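Local coordinates for protein acetyl-CoA C-acetyltransferase (Syntrophomonas wolfei subsp. wolfei, PDB 7N7Z) that probably catalyses the reversible transfer of an acetyl group between two acetyl-CoA molecules, giving acetoacetyl-CoA and free coenzyme A, at residues Met163-Ile168 / Gly243-Ala248; Tyr316-Glu321 / Leu365-Ser370. All coordinates share one frame; numbering follows the deposited sequence.

Interaction 1. Residues Met163-Ile168 / Gly243-Ala248; sequences MTAENI and GVVTAA
The helical segment M163-I168 comes nearest to the irregular segment G243-A248 at E166 and G243, whose CA atoms are 6.6 Å apart. The contact is carried by the carboxylate of E166. CG stands beside the backbone N (chi1 -73°) and the chain bends at chi2, which brings the acid against the backbone of the loop. OE2 accepts the main bond, from V245 N at 2.8 Å. This N-H arrives from above the carboxylate plane, 36° out of it. OE1 takes a weak bond from V244 N at 3.3 Å. A water donates to OE2 and also to V245 O, so V245 is tied to the acid directly through its N and, by way of the water, through its O. OE2 lies 3.1 Å from G243 CA, and a CB at that position would collide with it. The methyl groups pack around this polar centre. V245 CG2 touches A165 CB at 3.9 Å, and V244 CG2 lies against OE1. An alanine in place of E166 would probably leave V245 N and, as the weaker loss, V244 N without this acceptor, and the bridging water without one of its two partners. The arrangement is a carboxylate receiving two successive backbone N-H groups, the first only weakly. Here it joins helix 161-172 to the loop that leads into strand 254-264, a position consistent with the loop domain of the thiolase fold.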
loop_
_atom_site.group_PDB
_atom_site.type_symbol
_atom_site.label_atom_id
_atom_site.label_comp_id
_atom_site.label_asym_id
_atom_site.label_seq_id
_atom_site.Cartn_x
_atom_site.Cartn_y
_atom_site.Cartn_z
ATOM N N MET B 163 26.864 -3.040 7.808
ATOM C CA MET B 163 27.285 -2.762 9.176
ATOM C C MET B 163 28.127 -3.903 9.733
ATOM O O MET B 163 29.112 -3.667 10.443
ATOM C CB MET B 163 26.065 -2.516 10.064
ATOM C CG MET B 163 25.140 -1.420 9.559
ATOM S SD MET B 163 25.917 0.208 9.577
ATOM C CE MET B 163 25.463 0.781 11.212
ATOM N N THR B 164 27.759 -5.149 9.423
ATOM C CA THR B 164 28.551 -6.280 9.894
ATOM C C THR B 164 29.929 -6.298 9.246
ATOM O O THR B 164 30.898 -6.746 9.868
ATOM C CB THR B 164 27.820 -7.596 9.622
ATOM O OG1 THR B 164 27.908 -7.922 8.229
ATOM C CG2 THR B 164 26.355 -7.488 10.032
ATOM N N ALA B 165 30.037 -5.818 8.005
ATOM C CA ALA B 165 31.354 -5.644 7.402
ATOM C C ALA B 165 32.151 -4.579 8.144
ATOM O O ALA B 165 33.370 -4.710 8.309
ATOM C CB ALA B 165 31.214 -5.279 5.924
ATOM N N GLU B 166 31.479 -3.521 8.602
ATOM C CA GLU B 166 32.160 -2.502 9.394
ATOM C C GLU B 166 32.684 -3.091 10.698
ATOM O O GLU B 166 33.750 -2.695 11.184
ATOM C CB GLU B 166 31.215 -1.333 9.679
ATOM C CG GLU B 166 30.930 -0.427 8.486
ATOM C CD GLU B 166 32.175 0.229 7.913
ATOM O OE1 GLU B 166 33.275 0.022 8.466
ATOM O OE2 GLU B 166 32.049 0.958 6.904
ATOM N N ASN B 167 31.948 -4.041 11.280
ATOM C CA ASN B 167 32.422 -4.699 12.492
ATOM C C ASN B 167 33.706 -5.474 12.224
ATOM O O ASN B 167 34.647 -5.430 13.025
ATOM C CB ASN B 167 31.343 -5.630 13.047
ATOM C CG ASN B 167 30.154 -4.882 13.630
ATOM O OD1 ASN B 167 29.005 -5.276 13.427
ATOM N ND2 ASN B 167 30.423 -3.810 14.369
ATOM N N ILE B 168 33.765 -6.191 11.100
ATOM C CA ILE B 168 34.973 -6.939 10.764
ATOM C C ILE B 168 36.142 -5.987 10.558
ATOM O O ILE B 168 37.261 -6.244 11.019
ATOM C CB ILE B 168 34.729 -7.820 9.524
ATOM C CG1 ILE B 168 34.016 -9.112 9.932
ATOM C CG2 ILE B 168 36.048 -8.120 8.811
ATOM C CD1 ILE B 168 33.625 -10.000 8.768
ATOM N N GLY B 243 32.678 5.266 7.741
ATOM C CA GLY B 243 32.856 3.839 7.567
ATOM C C GLY B 243 33.674 3.510 6.333
ATOM O O GLY B 243 33.683 4.243 5.344
ATOM N N VAL B 244 34.375 2.374 6.401
ATOM C CA VAL B 244 35.254 1.971 5.305
ATOM C C VAL B 244 34.510 1.325 4.148
ATOM O O VAL B 244 35.108 1.112 3.086
ATOM C CB VAL B 244 36.338 0.991 5.797
ATOM C CG1 VAL B 244 37.161 1.625 6.908
ATOM C CG2 VAL B 244 35.714 -0.320 6.268
ATOM N N VAL B 245 33.231 1.005 4.316
ATOM C CA VAL B 245 32.463 0.314 3.288
ATOM C C VAL B 245 31.817 1.342 2.369
ATOM O O VAL B 245 31.135 2.264 2.831
ATOM C CB VAL B 245 31.400 -0.604 3.917
ATOM C CG1 VAL B 245 30.513 -1.204 2.836
ATOM C CG2 VAL B 245 32.063 -1.701 4.737
ATOM N N THR B 246 32.029 1.177 1.067
ATOM C CA THR B 246 31.439 2.022 0.042
ATOM C C THR B 246 30.676 1.153 -0.950
ATOM O O THR B 246 30.728 -0.079 -0.905
ATOM C CB THR B 246 32.510 2.841 -0.693
ATOM O OG1 THR B 246 33.223 1.996 -1.605
ATOM C CG2 THR B 246 33.486 3.455 0.294
ATOM N N ALA B 247 29.958 1.816 -1.858
ATOM C CA ALA B 247 29.232 1.090 -2.892
ATOM C C ALA B 247 30.181 0.353 -3.828
ATOM O O ALA B 247 29.800 -0.662 -4.424
ATOM C CB ALA B 247 28.347 2.051 -3.684
ATOM N N ALA B 248 31.416 0.838 -3.965
ATOM C CA ALA B 248 32.352 0.230 -4.901
ATOM C C ALA B 248 33.086 -0.955 -4.285
ATOM O O ALA B 248 33.343 -1.950 -4.972
ATOM C CB ALA B 248 33.354 1.274 -5.397
HETATM O O HOH W 1 30.316 2.290 5.388
#

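Interaction 2. Residues Tyr316-Glu321 / Leu365-Ser370; sequences YWEVNE and LRIIVS
R366 NH1 is shared by two partners. It donates to S370 OG at 2.9 Å, one turn further along the same helix, and makes a long salt bridge to E318 OE1 at 3.5 Å across the contact. The serine bond lies almost in the guanidinium plane, while the carboxylate plane is turned 65° from it. The R366 side chain is bent at chi2 and chi3, which brings its end back toward the strand. S370 OG also bonds to E202. The other oxygen of the acid, E318 OE2, is bonded by Y316 OH at 2.5 Å on its anti lone pair. Y316 OH is also bonded to H349 N. The tyrosine bond is likely to fix the carboxylate more than the long contact to R366 does. R366 NH2 donates to a water at 2.8 Å, and the same water donates to N320 OD1. N320 follows the strand, and its side chain touches H358, a predicted catalytic residue. I367 forms the apolar part. Its CG2 lies 3.7 Å over one face of the guanidinium, toward the rim. Its CB meets E318 CB at 3.9 Å, and its CD1 rests on E318 O. Strand 316-319 and the helix run nearly antiparallel, at 158°, with axes 8.3 Å apart. Helix 360-378 leads into strand 382-387, the parallel neighbour of strand 316-319 in the large mixed sheet, which makes a beta-alpha-beta crossover. The helix covers both strands, through E318 and through I367 on A385, and reaches strand 8-20, where R366 touches R15 and I18.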
loop_
_atom_site.group_PDB
_atom_site.type_symbol
_atom_site.label_atom_id
_atom_site.label_comp_id
_atom_site.label_asym_id
_atom_site.label_seq_id
_atom_site.Cartn_x
_atom_site.Cartn_y
_atom_site.Cartn_z
ATOM N N TYR B 316 41.627 -24.474 -7.330
ATOM C CA TYR B 316 41.036 -23.158 -7.525
ATOM C C TYR B 316 39.890 -22.977 -6.540
ATOM O O TYR B 316 39.168 -23.932 -6.238
ATOM C CB TYR B 316 40.537 -22.978 -8.964
ATOM C CG TYR B 316 39.872 -21.644 -9.212
ATOM C CD1 TYR B 316 40.612 -20.470 -9.221
ATOM C CD2 TYR B 316 38.505 -21.558 -9.433
ATOM C CE1 TYR B 316 40.009 -19.247 -9.443
ATOM C CE2 TYR B 316 37.894 -20.339 -9.659
ATOM C CZ TYR B 316 38.651 -19.187 -9.663
ATOM O OH TYR B 316 38.048 -17.970 -9.887
ATOM N N TRP B 317 39.733 -21.749 -6.050
ATOM C CA TRP B 317 38.715 -21.403 -5.070
ATOM C C TRP B 317 37.825 -20.294 -5.611
ATOM O O TRP B 317 38.305 -19.359 -6.260
ATOM C CB TRP B 317 39.345 -20.933 -3.755
ATOM C CG TRP B 317 39.796 -22.031 -2.848
ATOM C CD1 TRP B 317 41.066 -22.511 -2.712
ATOM C CD2 TRP B 317 38.986 -22.777 -1.930
ATOM N NE1 TRP B 317 41.097 -23.511 -1.773
ATOM C CE2 TRP B 317 39.832 -23.696 -1.279
ATOM C CE3 TRP B 317 37.628 -22.759 -1.600
ATOM C CZ2 TRP B 317 39.365 -24.588 -0.316
ATOM C CZ3 TRP B 317 37.166 -23.648 -0.644
ATOM C CH2 TRP B 317 38.032 -24.550 -0.015
ATOM N N GLU B 318 36.527 -20.396 -5.333
ATOM C CA GLU B 318 35.573 -19.314 -5.563
ATOM C C GLU B 318 35.021 -18.911 -4.198
ATOM O O GLU B 318 34.095 -19.547 -3.685
ATOM C CB GLU B 318 34.453 -19.735 -6.509
ATOM C CG GLU B 318 34.780 -19.570 -7.982
ATOM C CD GLU B 318 34.703 -18.126 -8.443
ATOM O OE1 GLU B 318 33.608 -17.526 -8.356
ATOM O OE2 GLU B 318 35.736 -17.592 -8.901
ATOM N N VAL B 319 35.596 -17.867 -3.610
ATOM C CA VAL B 319 35.156 -17.337 -2.325
ATOM C C VAL B 319 34.432 -16.027 -2.600
ATOM O O VAL B 319 35.054 -15.033 -2.995
ATOM C CB VAL B 319 36.329 -17.134 -1.357
ATOM C CG1 VAL B 319 35.834 -16.547 -0.045
ATOM C CG2 VAL B 319 37.050 -18.451 -1.118
ATOM N N ASN B 320 33.118 -16.026 -2.396
ATOM C CA ASN B 320 32.319 -14.842 -2.678
ATOM C C ASN B 320 32.793 -13.664 -1.837
ATOM O O ASN B 320 32.907 -13.764 -0.612
ATOM C CB ASN B 320 30.843 -15.124 -2.402
ATOM C CG ASN B 320 29.940 -13.988 -2.844
ATOM O OD1 ASN B 320 29.986 -13.557 -3.997
ATOM N ND2 ASN B 320 29.119 -13.493 -1.926
ATOM N N GLU B 321 33.073 -12.546 -2.502
ATOM C CA GLU B 321 33.463 -11.310 -1.828
ATOM C C GLU B 321 32.201 -10.487 -1.599
ATOM O O GLU B 321 31.717 -9.809 -2.509
ATOM C CB GLU B 321 34.485 -10.535 -2.654
ATOM C CG GLU B 321 35.736 -11.318 -3.041
ATOM C CD GLU B 321 36.521 -10.648 -4.155
ATOM O OE1 GLU B 321 35.937 -9.809 -4.874
ATOM O OE2 GLU B 321 37.723 -10.956 -4.311
ATOM N N LEU B 365 25.019 -21.029 -5.713
ATOM C CA LEU B 365 25.278 -21.940 -6.820
ATOM C C LEU B 365 26.061 -21.280 -7.944
ATOM O O LEU B 365 26.754 -21.973 -8.696
ATOM C CB LEU B 365 23.959 -22.487 -7.373
ATOM C CG LEU B 365 24.078 -23.486 -8.528
ATOM C CD1 LEU B 365 24.904 -24.696 -8.119
ATOM C CD2 LEU B 365 22.697 -23.910 -9.003
ATOM N N ARG B 366 25.962 -19.955 -8.078
ATOM C CA ARG B 366 26.706 -19.254 -9.118
ATOM C C ARG B 366 28.197 -19.542 -9.008
ATOM O O ARG B 366 28.851 -19.890 -9.999
ATOM C CB ARG B 366 26.444 -17.749 -9.023
ATOM C CG ARG B 366 26.587 -17.001 -10.341
ATOM C CD ARG B 366 28.039 -16.644 -10.639
ATOM N NE ARG B 366 28.576 -15.690 -9.674
ATOM C CZ ARG B 366 29.865 -15.531 -9.407
ATOM N NH1 ARG B 366 30.793 -16.248 -10.020
ATOM N NH2 ARG B 366 30.233 -14.628 -8.503
ATOM N N ILE B 367 28.756 -19.404 -7.804
ATOM C CA ILE B 367 30.191 -19.572 -7.634
ATOM C C ILE B 367 30.613 -21.023 -7.817
ATOM O O ILE B 367 31.775 -21.286 -8.147
ATOM C CB ILE B 367 30.634 -19.031 -6.260
ATOM C CG1 ILE B 367 29.960 -19.794 -5.119
ATOM C CG2 ILE B 367 30.316 -17.542 -6.153
ATOM C CD1 ILE B 367 30.558 -19.481 -3.760
ATOM N N ILE B 368 29.704 -21.977 -7.612
ATOM C CA ILE B 368 30.012 -23.361 -7.958
ATOM C C ILE B 368 30.098 -23.512 -9.471
ATOM O O ILE B 368 31.013 -24.157 -9.996
ATOM C CB ILE B 368 28.965 -24.315 -7.360
ATOM C CG1 ILE B 368 29.059 -24.349 -5.835
ATOM C CG2 ILE B 368 29.151 -25.717 -7.906
ATOM C CD1 ILE B 368 27.799 -24.867 -5.180
ATOM N N VAL B 369 29.146 -22.918 -10.196
ATOM C CA VAL B 369 29.180 -22.960 -11.656
ATOM C C VAL B 369 30.464 -22.321 -12.170
ATOM O O VAL B 369 31.173 -22.893 -13.007
ATOM C CB VAL B 369 27.936 -22.263 -12.238
ATOM C CG1 VAL B 369 28.102 -22.035 -13.734
ATOM C CG2 VAL B 369 26.683 -23.077 -11.953
ATOM N N SER B 370 30.780 -21.121 -11.679
ATOM C CA SER B 370 31.982 -20.431 -12.135
ATOM C C SER B 370 33.238 -21.191 -11.732
ATOM O O SER B 370 34.205 -21.253 -12.500
ATOM C CB SER B 370 32.010 -19.010 -11.576
ATOM O OG SER B 370 30.970 -18.228 -12.135
HETATM O O HOH W 2 29.139 -13.273 -6.349
#

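Interactions 1 and 2 are separate contacts. Their centres are 22 Å apart and their nearest atoms about 8 Å. Interaction 1 belongs to the N-terminal thiolase sequence family and interaction 2 to the C-terminal one. Helix 176-196 reaches both: H187 bonds to A248 O, and S186 bonds to E321 OE1. The predicted catalytic residues also relate them. The side chain of N320 is about 4 Å from that of H358 and about 5 Å from that of C92. The side chain of A165 is about 11 Å from that of H358 and about 9 Å from that of C388. Interaction 2 therefore borders the probable active site directly, while interaction 1 stands further back from it.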